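Local coordinates for protein polymeric immunoglobulin receptor (Mus musculus, PDB 4NOB) that probably binds polymeric immunoglobulins for transport across epithelia, with this first V-type Ig domain probably contributing to ligand recognition, at residues S16-V22 / I83-Q88; T37-W41 / T52-N57; D90-K95 / F107-V113. Numbering follows the deposited sequence.

Contact 1 of 3, residues S16-V22 / I83-Q88; sequences SIEGDSV and IEQLTQ
Leu86, in the mt rotamer (chi1 -66°, chi2 169°), lies between Ser16 and Val22, the residues flanking the turn in 16-22: its CD1 is 3.8 Å from Val22 CG1, and its side chain also touches Val113 on strand 105-114. The 16-22 backbone leaves strand 13-17 through a type II beta turn from Ile17 to Asp20, closed by Asp20 N to Ile17 O at 3.0 Å, with Gly19 at the positive phi of 102° that the turn needs. Asp20 OD2 accepts from Ile17 N at 3.0 Å. The two segments run antiparallel. Val22 and Ile83 form a hydrogen-bonded pair, with Val22 N to Ile83 O 2.9 Å and Ile83 N to Val22 O 3.0 Å, so that strands 22-27 and 78-83 of the immunoglobulin V-set sandwich begin and end side by side. Beyond this pair Gln85 adopts left-handed backbone angles (55/45) and the two segments meet again: Leu86 N donates to Asp20 O at 3.0 Å and Gly19 N to Leu86 O at 2.8 Å. In the gap, a water bonds Gly19 O (2.8 Å), Ser21 OG (2.8 Å) and Gln85 N (2.9 Å). Glu18, with chi1 at -63°, reaches along the loop, where its OE2 accepts a hydrogen bond from Gln88 N at 2.8 Å as the chain enters a short 3-10 turn; Thr87 N, one residue earlier, donates to Asp90 OD2.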
loop_
_atom_site.group_PDB
_atom_site.type_symbol
_atom_site.label_atom_id
_atom_site.label_comp_id
_atom_site.label_asym_id
_atom_site.label_seq_id
_atom_site.Cartn_x
_atom_site.Cartn_y
_atom_site.Cartn_z
ATOM N N SER A 16 -13.357 1.147 -3.008
ATOM C CA SER A 16 -13.667 2.473 -2.518
ATOM C C SER A 16 -14.398 3.233 -3.591
ATOM O O SER A 16 -14.649 2.732 -4.716
ATOM C CB SER A 16 -12.374 3.172 -2.176
ATOM O OG SER A 16 -12.675 4.280 -1.304
ATOM N N ILE A 17 -14.811 4.452 -3.232
ATOM C CA ILE A 17 -15.433 5.408 -4.122
ATOM C C ILE A 17 -14.593 6.654 -4.190
ATOM O O ILE A 17 -13.905 7.060 -3.221
ATOM C CB ILE A 17 -16.828 5.752 -3.573
ATOM C CG1 ILE A 17 -17.708 4.477 -3.479
ATOM C CG2 ILE A 17 -17.509 6.769 -4.413
ATOM C CD1 ILE A 17 -17.928 3.831 -4.804
ATOM N N GLU A 18 -14.658 7.355 -5.296
ATOM C CA GLU A 18 -13.939 8.617 -5.458
ATOM C C GLU A 18 -14.226 9.586 -4.344
ATOM O O GLU A 18 -15.385 9.771 -3.952
ATOM C CB GLU A 18 -14.247 9.370 -6.765
ATOM C CG GLU A 18 -13.907 8.763 -8.087
ATOM C CD GLU A 18 -13.518 9.860 -9.071
ATOM O OE1 GLU A 18 -14.311 10.859 -9.202
ATOM O OE2 GLU A 18 -12.515 9.717 -9.768
ATOM N N GLY A 19 -13.145 10.102 -3.785
ATOM C CA GLY A 19 -13.213 11.014 -2.622
ATOM C C GLY A 19 -12.900 10.395 -1.302
ATOM O O GLY A 19 -12.591 11.164 -0.353
ATOM N N ASP A 20 -13.024 9.070 -1.191
ATOM C CA ASP A 20 -12.826 8.296 -0.031
ATOM C C ASP A 20 -11.305 8.275 0.282
ATOM O O ASP A 20 -10.404 8.561 -0.578
ATOM C CB ASP A 20 -13.226 6.833 -0.226
ATOM C CG ASP A 20 -14.696 6.477 -0.080
ATOM O OD1 ASP A 20 -15.494 7.322 0.249
ATOM O OD2 ASP A 20 -14.946 5.185 -0.278
ATOM N N SER A 21 -11.025 7.764 1.480
ATOM C CA SER A 21 -9.743 7.368 1.997
ATOM C C SER A 21 -9.779 5.893 2.289
ATOM O O SER A 21 -10.837 5.305 2.659
ATOM C CB SER A 21 -9.469 8.092 3.289
ATOM O OG SER A 21 -9.408 9.499 3.194
ATOM N N VAL A 22 -8.594 5.278 2.201
ATOM C CA VAL A 22 -8.422 3.920 2.636
ATOM C C VAL A 22 -7.229 3.771 3.578
ATOM O O VAL A 22 -6.344 4.616 3.621
ATOM C CB VAL A 22 -8.243 2.915 1.533
ATOM C CG1 VAL A 22 -9.507 2.774 0.709
ATOM C CG2 VAL A 22 -7.027 3.274 0.714
ATOM N N ILE A 83 -4.176 6.252 2.238
ATOM C CA ILE A 83 -4.292 6.931 0.951
ATOM C C ILE A 83 -5.588 7.665 0.923
ATOM O O ILE A 83 -6.623 7.061 1.107
ATOM C CB ILE A 83 -4.189 5.983 -0.280
ATOM C CG1 ILE A 83 -3.052 4.913 -0.095
ATOM C CG2 ILE A 83 -3.953 6.817 -1.521
ATOM C CD1 ILE A 83 -3.188 3.840 -1.112
ATOM N N GLU A 84 -5.519 8.952 0.689
ATOM C CA GLU A 84 -6.665 9.846 0.749
ATOM C C GLU A 84 -6.968 10.452 -0.607
ATOM O O GLU A 84 -6.202 10.384 -1.534
ATOM C CB GLU A 84 -6.500 10.936 1.815
ATOM C CG GLU A 84 -6.091 10.287 3.113
ATOM C CD GLU A 84 -5.088 10.962 3.942
ATOM O OE1 GLU A 84 -4.688 12.119 3.553
ATOM O OE2 GLU A 84 -4.765 10.293 5.032
ATOM N N GLN A 85 -8.129 11.093 -0.704
ATOM C CA GLN A 85 -8.514 11.811 -1.935
ATOM C C GLN A 85 -8.447 10.911 -3.143
ATOM O O GLN A 85 -7.923 11.252 -4.167
ATOM C CB GLN A 85 -7.679 13.071 -2.117
ATOM C CG GLN A 85 -7.878 14.000 -0.948
ATOM C CD GLN A 85 -7.039 15.242 -1.087
ATOM O OE1 GLN A 85 -7.190 15.971 -2.080
ATOM N NE2 GLN A 85 -6.077 15.449 -0.146
ATOM N N LEU A 86 -8.993 9.696 -2.988
ATOM C CA LEU A 86 -8.933 8.715 -4.058
ATOM C C LEU A 86 -9.684 9.172 -5.253
ATOM O O LEU A 86 -10.723 9.855 -5.138
ATOM C CB LEU A 86 -9.423 7.372 -3.575
ATOM C CG LEU A 86 -8.577 6.704 -2.516
ATOM C CD1 LEU A 86 -9.260 5.543 -1.934
ATOM C CD2 LEU A 86 -7.225 6.196 -3.076
ATOM N N THR A 87 -9.200 8.815 -6.403
ATOM C CA THR A 87 -9.999 8.946 -7.629
ATOM C C THR A 87 -9.947 7.640 -8.399
ATOM O O THR A 87 -9.221 6.667 -8.109
ATOM C CB THR A 87 -9.528 10.081 -8.546
ATOM O OG1 THR A 87 -8.384 9.647 -9.286
ATOM C CG2 THR A 87 -9.273 11.321 -7.760
ATOM N N GLN A 88 -10.782 7.534 -9.470
ATOM C CA GLN A 88 -10.733 6.395 -10.321
ATOM C C GLN A 88 -9.347 6.075 -10.857
ATOM O O GLN A 88 -9.024 4.920 -11.113
ATOM C CB GLN A 88 -11.734 6.470 -11.447
ATOM C CG GLN A 88 -13.173 6.584 -11.069
ATOM C CD GLN A 88 -14.005 6.760 -12.287
ATOM O OE1 GLN A 88 -14.126 7.972 -12.772
ATOM N NE2 GLN A 88 -14.614 5.768 -12.721
HETATM O O HOH W 1 -10.291 11.292 1.290
#

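Contact 2 of 3, residues T37-W41 / T52-N57; sequences TRKYW and TLISSN
Strand 39-44 pairs antiparallel with strand 54-55 in the V-set fold. Tyr40 and Ser55 are a non-hydrogen-bonded pair (CA-CA 4.3 Å), and Trp41 and Ile54 a hydrogen-bonded one (CA-CA 5.5 Å). Among backbone bonds, Ser56 N donates to Lys39 O at 2.9 Å and Trp41 N to Ile54 O at 3.0 Å. Trp41 O then receives two donors, Leu53 N at 2.9 Å and, weakly, Ile54 N at 3.3 Å: a classic beta bulge, with Leu53 at phi/psi -108/-28 where the chain turns a corner. CA-H...O contacts join Ser55 CA to Lys39 O (3.2 Å) and Tyr40 CA to Ile54 O (3.5 Å).

Side-chain bonds add to the ladder: Ser56 OG, from a p rotamer, prolongs it at one end by accepting Lys39 N at 2.9 Å. Arg38, extended with chi1 to chi3 all t, lies alongside 52-57 so that NH2 reaches Thr52 OG1 at 3.3 Å, while NH1 binds Gly99 O. A water 2.9 Å from Ser55 OG accepts a weak bond from Arg38 NE at 3.3 Å. Lys39 NZ turns back to Thr37 O at 2.7 Å and also bonds Arg35 O.

Apolar contacts gather round Trp41 (chi1 172°): its CB is 3.7 Å from Ile54 CG2 and its CD1 4.2 Å from Leu53 CB, and its side chain packs on Ile81, Ile83 and Cys96. NE1 donates to Tyr64 OH, so the buried indole has its polar atom satisfied, while Ser55, on the face of Tyr40, shares a water with Arg38.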
loop_
_atom_site.group_PDB
_atom_site.type_symbol
_atom_site.label_atom_id
_atom_site.label_comp_id
_atom_site.label_asym_id
_atom_site.label_seq_id
_atom_site.Cartn_x
_atom_site.Cartn_y
_atom_site.Cartn_z
ATOM N N THR A 37 13.170 -3.446 8.796
ATOM C CA THR A 37 13.514 -3.371 7.382
ATOM C C THR A 37 12.674 -2.335 6.690
ATOM O O THR A 37 11.617 -1.896 7.210
ATOM C CB THR A 37 13.460 -4.704 6.716
ATOM O OG1 THR A 37 14.256 -4.636 5.497
ATOM C CG2 THR A 37 12.095 -5.209 6.440
ATOM N N ARG A 38 13.067 -1.967 5.473
ATOM C CA ARG A 38 12.269 -1.059 4.623
ATOM C C ARG A 38 10.882 -1.663 4.347
ATOM O O ARG A 38 10.741 -2.853 4.039
ATOM C CB ARG A 38 13.000 -0.813 3.311
ATOM C CG ARG A 38 12.243 -0.029 2.284
ATOM C CD ARG A 38 13.103 0.183 1.073
ATOM N NE ARG A 38 12.401 0.875 -0.052
ATOM C CZ ARG A 38 11.780 0.263 -1.055
ATOM N NH1 ARG A 38 11.791 -1.045 -1.268
ATOM N NH2 ARG A 38 11.232 1.059 -1.973
ATOM N N LYS A 39 9.850 -0.844 4.492
ATOM C CA LYS A 39 8.517 -1.156 4.063
ATOM C C LYS A 39 8.179 -0.323 2.871
ATOM O O LYS A 39 8.556 0.852 2.756
ATOM C CB LYS A 39 7.512 -0.795 5.156
ATOM C CG LYS A 39 7.852 -1.158 6.572
ATOM C CD LYS A 39 8.059 -2.595 6.862
ATOM C CE LYS A 39 8.343 -3.015 8.282
ATOM N NZ LYS A 39 9.502 -2.296 8.842
ATOM N N TYR A 40 7.342 -0.877 1.978
ATOM C CA TYR A 40 6.945 -0.124 0.763
ATOM C C TYR A 40 5.535 -0.441 0.320
ATOM O O TYR A 40 4.984 -1.495 0.617
ATOM C CB TYR A 40 7.945 -0.361 -0.395
ATOM C CG TYR A 40 8.012 -1.764 -0.876
ATOM C CD1 TYR A 40 7.074 -2.289 -1.774
ATOM C CD2 TYR A 40 8.958 -2.666 -0.409
ATOM C CE1 TYR A 40 7.124 -3.604 -2.167
ATOM C CE2 TYR A 40 8.967 -3.970 -0.808
ATOM C CZ TYR A 40 8.029 -4.453 -1.688
ATOM O OH TYR A 40 8.062 -5.765 -2.183
ATOM N N TRP A 41 5.014 0.470 -0.494
ATOM C CA TRP A 41 3.778 0.346 -1.226
ATOM C C TRP A 41 4.164 0.745 -2.654
ATOM O O TRP A 41 4.644 1.834 -2.889
ATOM C CB TRP A 41 2.717 1.244 -0.664
ATOM C CG TRP A 41 1.433 1.376 -1.400
ATOM C CD1 TRP A 41 1.023 2.487 -2.088
ATOM C CD2 TRP A 41 0.362 0.417 -1.509
ATOM N NE1 TRP A 41 -0.220 2.298 -2.643
ATOM C CE2 TRP A 41 -0.672 1.041 -2.243
ATOM C CE3 TRP A 41 0.170 -0.883 -1.036
ATOM C CZ2 TRP A 41 -1.892 0.425 -2.505
ATOM C CZ3 TRP A 41 -1.034 -1.481 -1.296
ATOM C CH2 TRP A 41 -2.045 -0.818 -2.016
ATOM N N THR A 52 7.582 2.125 -6.688
ATOM C CA THR A 52 7.368 2.633 -5.327
ATOM C C THR A 52 6.655 3.908 -5.327
ATOM O O THR A 52 7.061 4.888 -6.000
ATOM C CB THR A 52 8.651 2.766 -4.548
ATOM O OG1 THR A 52 9.330 1.519 -4.573
ATOM C CG2 THR A 52 8.415 3.096 -3.061
ATOM N N LEU A 53 5.568 3.984 -4.547
ATOM C CA LEU A 53 4.822 5.199 -4.340
ATOM C C LEU A 53 5.026 5.786 -2.935
ATOM O O LEU A 53 4.974 7.012 -2.780
ATOM C CB LEU A 53 3.297 4.971 -4.525
ATOM C CG LEU A 53 2.955 4.546 -5.960
ATOM C CD1 LEU A 53 1.502 4.148 -6.019
ATOM C CD2 LEU A 53 3.299 5.635 -6.984
ATOM N N ILE A 54 5.327 4.951 -1.957
ATOM C CA ILE A 54 5.651 5.454 -0.605
ATOM C C ILE A 54 6.490 4.434 0.081
ATOM O O ILE A 54 6.263 3.200 -0.161
ATOM C CB ILE A 54 4.326 5.872 0.158
ATOM C CG1 ILE A 54 4.691 6.501 1.466
ATOM C CG2 ILE A 54 3.393 4.707 0.302
ATOM C CD1 ILE A 54 3.475 7.223 2.128
ATOM N N SER A 55 7.472 4.808 0.889
ATOM C CA SER A 55 8.213 3.856 1.618
ATOM C C SER A 55 8.579 4.414 3.017
ATOM O O SER A 55 8.590 5.663 3.225
ATOM C CB SER A 55 9.465 3.411 0.838
ATOM O OG SER A 55 10.450 4.475 1.008
ATOM N N SER A 56 8.963 3.519 3.885
ATOM C CA SER A 56 9.339 3.840 5.258
ATOM C C SER A 56 10.688 4.587 5.334
ATOM O O SER A 56 11.015 5.054 6.454
ATOM C CB SER A 56 9.366 2.629 6.179
ATOM O OG SER A 56 10.340 1.691 5.739
ATOM N N ASN A 57 11.472 4.692 4.250
ATOM C CA ASN A 57 12.664 5.545 4.282
ATOM C C ASN A 57 12.200 6.986 4.103
ATOM O O ASN A 57 13.044 7.903 4.072
ATOM C CB ASN A 57 13.590 5.158 3.156
ATOM C CG ASN A 57 14.142 3.733 3.262
ATOM O OD1 ASN A 57 14.182 2.964 2.258
ATOM N ND2 ASN A 57 14.568 3.364 4.459
HETATM O O HOH W 2 12.480 4.051 -1.080
HETATM O O HOH W 3 9.840 0.617 8.930
#

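Contact 3 of 3, residues D90-K95 / F107-V113. With MG (magnesium ion), chain C; EDO (1,2-ethanediol), chain E.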
loop_
_atom_site.group_PDB
_atom_site.type_symbol
_atom_site.label_atom_id
_atom_site.label_comp_id
_atom_site.label_asym_id
_atom_site.label_seq_id
_atom_site.Cartn_x
_atom_site.Cartn_y
_atom_site.Cartn_z
ATOM N N ASP A 90 -6.641 5.998 -9.292
ATOM C CA ASP A 90 -5.958 5.142 -8.268
ATOM C C ASP A 90 -6.269 3.656 -8.442
ATOM O O ASP A 90 -5.558 2.812 -7.879
ATOM C CB ASP A 90 -6.296 5.575 -6.892
ATOM C CG ASP A 90 -5.703 6.933 -6.538
ATOM O OD1 ASP A 90 -4.423 7.036 -6.606
ATOM O OD2 ASP A 90 -6.435 7.901 -6.239
ATOM N N THR A 91 -7.265 3.287 -9.231
ATOM C CA THR A 91 -7.551 1.858 -9.507
ATOM C C THR A 91 -6.307 1.227 -10.062
ATOM O O THR A 91 -5.722 1.774 -10.955
ATOM C CB THR A 91 -8.733 1.741 -10.497
ATOM O OG1 THR A 91 -9.909 2.321 -9.872
ATOM C CG2 THR A 91 -8.962 0.374 -10.902
ATOM N N GLY A 92 -5.991 0.074 -9.560
ATOM C CA GLY A 92 -4.806 -0.619 -10.087
ATOM C C GLY A 92 -4.472 -1.813 -9.202
ATOM O O GLY A 92 -5.147 -2.191 -8.255
ATOM N N SER A 93 -3.337 -2.373 -9.576
ATOM C CA SER A 93 -2.706 -3.563 -8.943
ATOM C C SER A 93 -1.453 -3.064 -8.231
ATOM O O SER A 93 -0.621 -2.406 -8.821
ATOM C CB SER A 93 -2.303 -4.591 -10.000
ATOM O OG SER A 93 -3.465 -5.081 -10.645
ATOM N N TYR A 94 -1.423 -3.317 -6.930
ATOM C CA TYR A 94 -0.375 -2.843 -6.010
ATOM C C TYR A 94 0.242 -3.973 -5.227
ATOM O O TYR A 94 -0.292 -5.086 -5.145
ATOM C CB TYR A 94 -0.992 -1.795 -5.049
ATOM C CG TYR A 94 -1.530 -0.566 -5.719
ATOM C CD1 TYR A 94 -2.788 -0.545 -6.264
ATOM C CD2 TYR A 94 -0.796 0.579 -5.756
ATOM C CE1 TYR A 94 -3.273 0.597 -6.917
ATOM C CE2 TYR A 94 -1.292 1.750 -6.348
ATOM C CZ TYR A 94 -2.541 1.756 -6.908
ATOM O OH TYR A 94 -3.038 2.936 -7.452
ATOM N N LYS A 95 1.360 -3.641 -4.551
ATOM C CA LYS A 95 1.936 -4.535 -3.570
ATOM C C LYS A 95 2.310 -3.773 -2.292
ATOM O O LYS A 95 2.763 -2.634 -2.418
ATOM C CB LYS A 95 3.188 -5.279 -4.102
ATOM C CG LYS A 95 2.959 -6.163 -5.275
ATOM C CD LYS A 95 4.277 -6.795 -5.672
ATOM C CE LYS A 95 4.167 -7.462 -7.024
ATOM N NZ LYS A 95 3.260 -8.644 -7.035
ATOM N N PHE A 107 2.873 -8.747 -0.815
ATOM C CA PHE A 107 1.507 -9.161 -0.896
ATOM C C PHE A 107 0.778 -8.305 -1.901
ATOM O O PHE A 107 0.942 -7.074 -1.870
ATOM C CB PHE A 107 0.842 -9.131 0.467
ATOM C CG PHE A 107 -0.587 -9.539 0.443
ATOM C CD1 PHE A 107 -0.980 -10.885 0.626
ATOM C CD2 PHE A 107 -1.602 -8.598 0.292
ATOM C CE1 PHE A 107 -2.298 -11.209 0.607
ATOM C CE2 PHE A 107 -2.893 -8.973 0.222
ATOM C CZ PHE A 107 -3.268 -10.278 0.426
ATOM N N ASP A 108 -0.003 -8.920 -2.795
ATOM C CA ASP A 108 -0.713 -8.211 -3.904
ATOM C C ASP A 108 -2.069 -7.713 -3.381
ATOM O O ASP A 108 -2.879 -8.487 -2.869
ATOM C CB ASP A 108 -0.945 -9.149 -5.058
ATOM C CG ASP A 108 0.332 -9.574 -5.726
ATOM O OD1 ASP A 108 1.461 -9.120 -5.480
ATOM O OD2 ASP A 108 0.155 -10.553 -6.518
ATOM N N VAL A 109 -2.307 -6.433 -3.634
ATOM C CA VAL A 109 -3.541 -5.742 -3.285
ATOM C C VAL A 109 -4.162 -5.181 -4.562
ATOM O O VAL A 109 -3.493 -4.404 -5.299
ATOM C CB VAL A 109 -3.245 -4.636 -2.287
ATOM C CG1 VAL A 109 -4.530 -3.877 -1.969
ATOM C CG2 VAL A 109 -2.602 -5.149 -1.030
ATOM N N SER A 110 -5.427 -5.488 -4.856
ATOM C CA SER A 110 -6.115 -4.896 -5.959
ATOM C C SER A 110 -6.982 -3.765 -5.392
ATOM O O SER A 110 -7.789 -3.941 -4.475
ATOM C CB SER A 110 -7.001 -5.949 -6.540
ATOM O OG SER A 110 -7.934 -5.415 -7.475
ATOM N N LEU A 111 -6.732 -2.538 -5.878
ATOM C CA LEU A 111 -7.496 -1.393 -5.383
ATOM C C LEU A 111 -8.469 -0.992 -6.504
ATOM O O LEU A 111 -8.032 -0.708 -7.628
ATOM C CB LEU A 111 -6.536 -0.246 -5.049
ATOM C CG LEU A 111 -7.146 1.070 -4.626
ATOM C CD1 LEU A 111 -8.033 0.932 -3.411
ATOM C CD2 LEU A 111 -6.036 2.121 -4.437
ATOM N N GLU A 112 -9.750 -0.928 -6.180
ATOM C CA GLU A 112 -10.759 -0.484 -7.117
ATOM C C GLU A 112 -11.385 0.778 -6.564
ATOM O O GLU A 112 -11.969 0.743 -5.475
ATOM C CB GLU A 112 -11.877 -1.511 -7.358
ATOM C CG GLU A 112 -13.081 -0.880 -8.105
ATOM C CD GLU A 112 -12.844 -0.421 -9.574
ATOM O OE1 GLU A 112 -11.892 -0.918 -10.238
ATOM O OE2 GLU A 112 -13.674 0.429 -10.075
ATOM N N VAL A 113 -11.309 1.852 -7.289
ATOM C CA VAL A 113 -11.958 3.084 -6.888
ATOM C C VAL A 113 -13.049 3.391 -7.952
ATOM O O VAL A 113 -12.742 3.715 -9.075
ATOM C CB VAL A 113 -11.001 4.268 -6.769
ATOM C CG1 VAL A 113 -11.703 5.533 -6.348
ATOM C CG2 VAL A 113 -9.874 3.967 -5.816
HETATM MG MG MG C . -13.945 1.139 -12.062
HETATM C C1 EDO E . -1.420 7.243 -8.360
HETATM O O1 EDO E . -2.556 6.760 -9.109
HETATM C C2 EDO E . -0.569 6.081 -8.061
HETATM O O2 EDO E . -0.050 5.508 -9.267
HETATM O O HOH W 4 -5.801 -5.609 -9.452
HETATM O O HOH W 5 2.456 -10.695 -8.338
HETATM O O HOH W 6 -12.133 0.518 -12.602
HETATM O O HOH W 7 -13.515 3.000 -11.654
HETATM O O HOH W 8 -15.913 1.412 -11.356
HETATM O O HOH W 9 -14.800 -0.775 -12.493
#
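The beta hairpin of strands 92-98 and 105-114, the last two strands of the immunoglobulin V-set fold, is joined here over most of its length. The axes of 92-95 and 107-113 approach to 4.5 Å at 151°, an antiparallel pair with twist. Two hydrogen-bonded pairs carry the ladder: Gly92 N to Leu111 O and Leu111 N to Gly92 O, then Tyr94 N to Val109 O and Val109 N to Tyr94 O, all 2.9 Å. Thr91 lengthens it with its side chain, OG1 accepting Val113 N at 3.0 Å while also bonded to Gln88 O.

Tyr94, Val109 and Leu111 share the inward face. The Tyr94 ring reaches back over Gly92, with CE1 3.9 Å from Leu111 CB, and OH donates to Asp90 O at 2.6 Å: the tyrosine corner characteristic of Greek-key immunoglobulin domains. Asp90 OD2 accepts from Thr87 N, and OD1 forms a salt bridge with Arg67. On the other face Lys95 NZ makes a salt bridge to Asp108 OD1, modelled very short at 2.4 Å, and a water spans Lys95 NZ (2.6 Å) and Asp108 OD2 (2.9 Å). A second water links Ser93 OG (2.7 Å) to Ser110 OG (2.9 Å). Near the end of the segment, Glu112 OE2 binds magnesium at 2.1 Å, with four waters as further ligands; OE2 also accepts from Ser114 OG.

Strand 39-44 flanks the hairpin beside 92-98, its Trp41 ring lying nearly parallel to that of Tyr94, and strand 13-17 runs parallel to 105-114 along the other edge.

From the N terminus, strand 13-17 leads into the turn that opens contact 1, whose loop closes only at 83-88 after some 60 residues. Contact 2 is nested inside that loop, closing a much shorter one between strands 39-44 and 54-55. Contact 3 follows in series, tying the two strands of the final hairpin. Contact 1 joins the two sheets at one end of the sandwich, since 13-17 pairs with 105-114, where Ser16 N lies 2.9 Å from Glu112 O of contact 3, whereas 22-27 pairs with 78-83. Contacts 2 and 3 share one sheet and meet where Trp41 CH2 lies 3.4 Å from Tyr94 CB; Ile83 CD1 of contact 1 reaches Trp41 NE1 from the facing sheet at 3.7 Å.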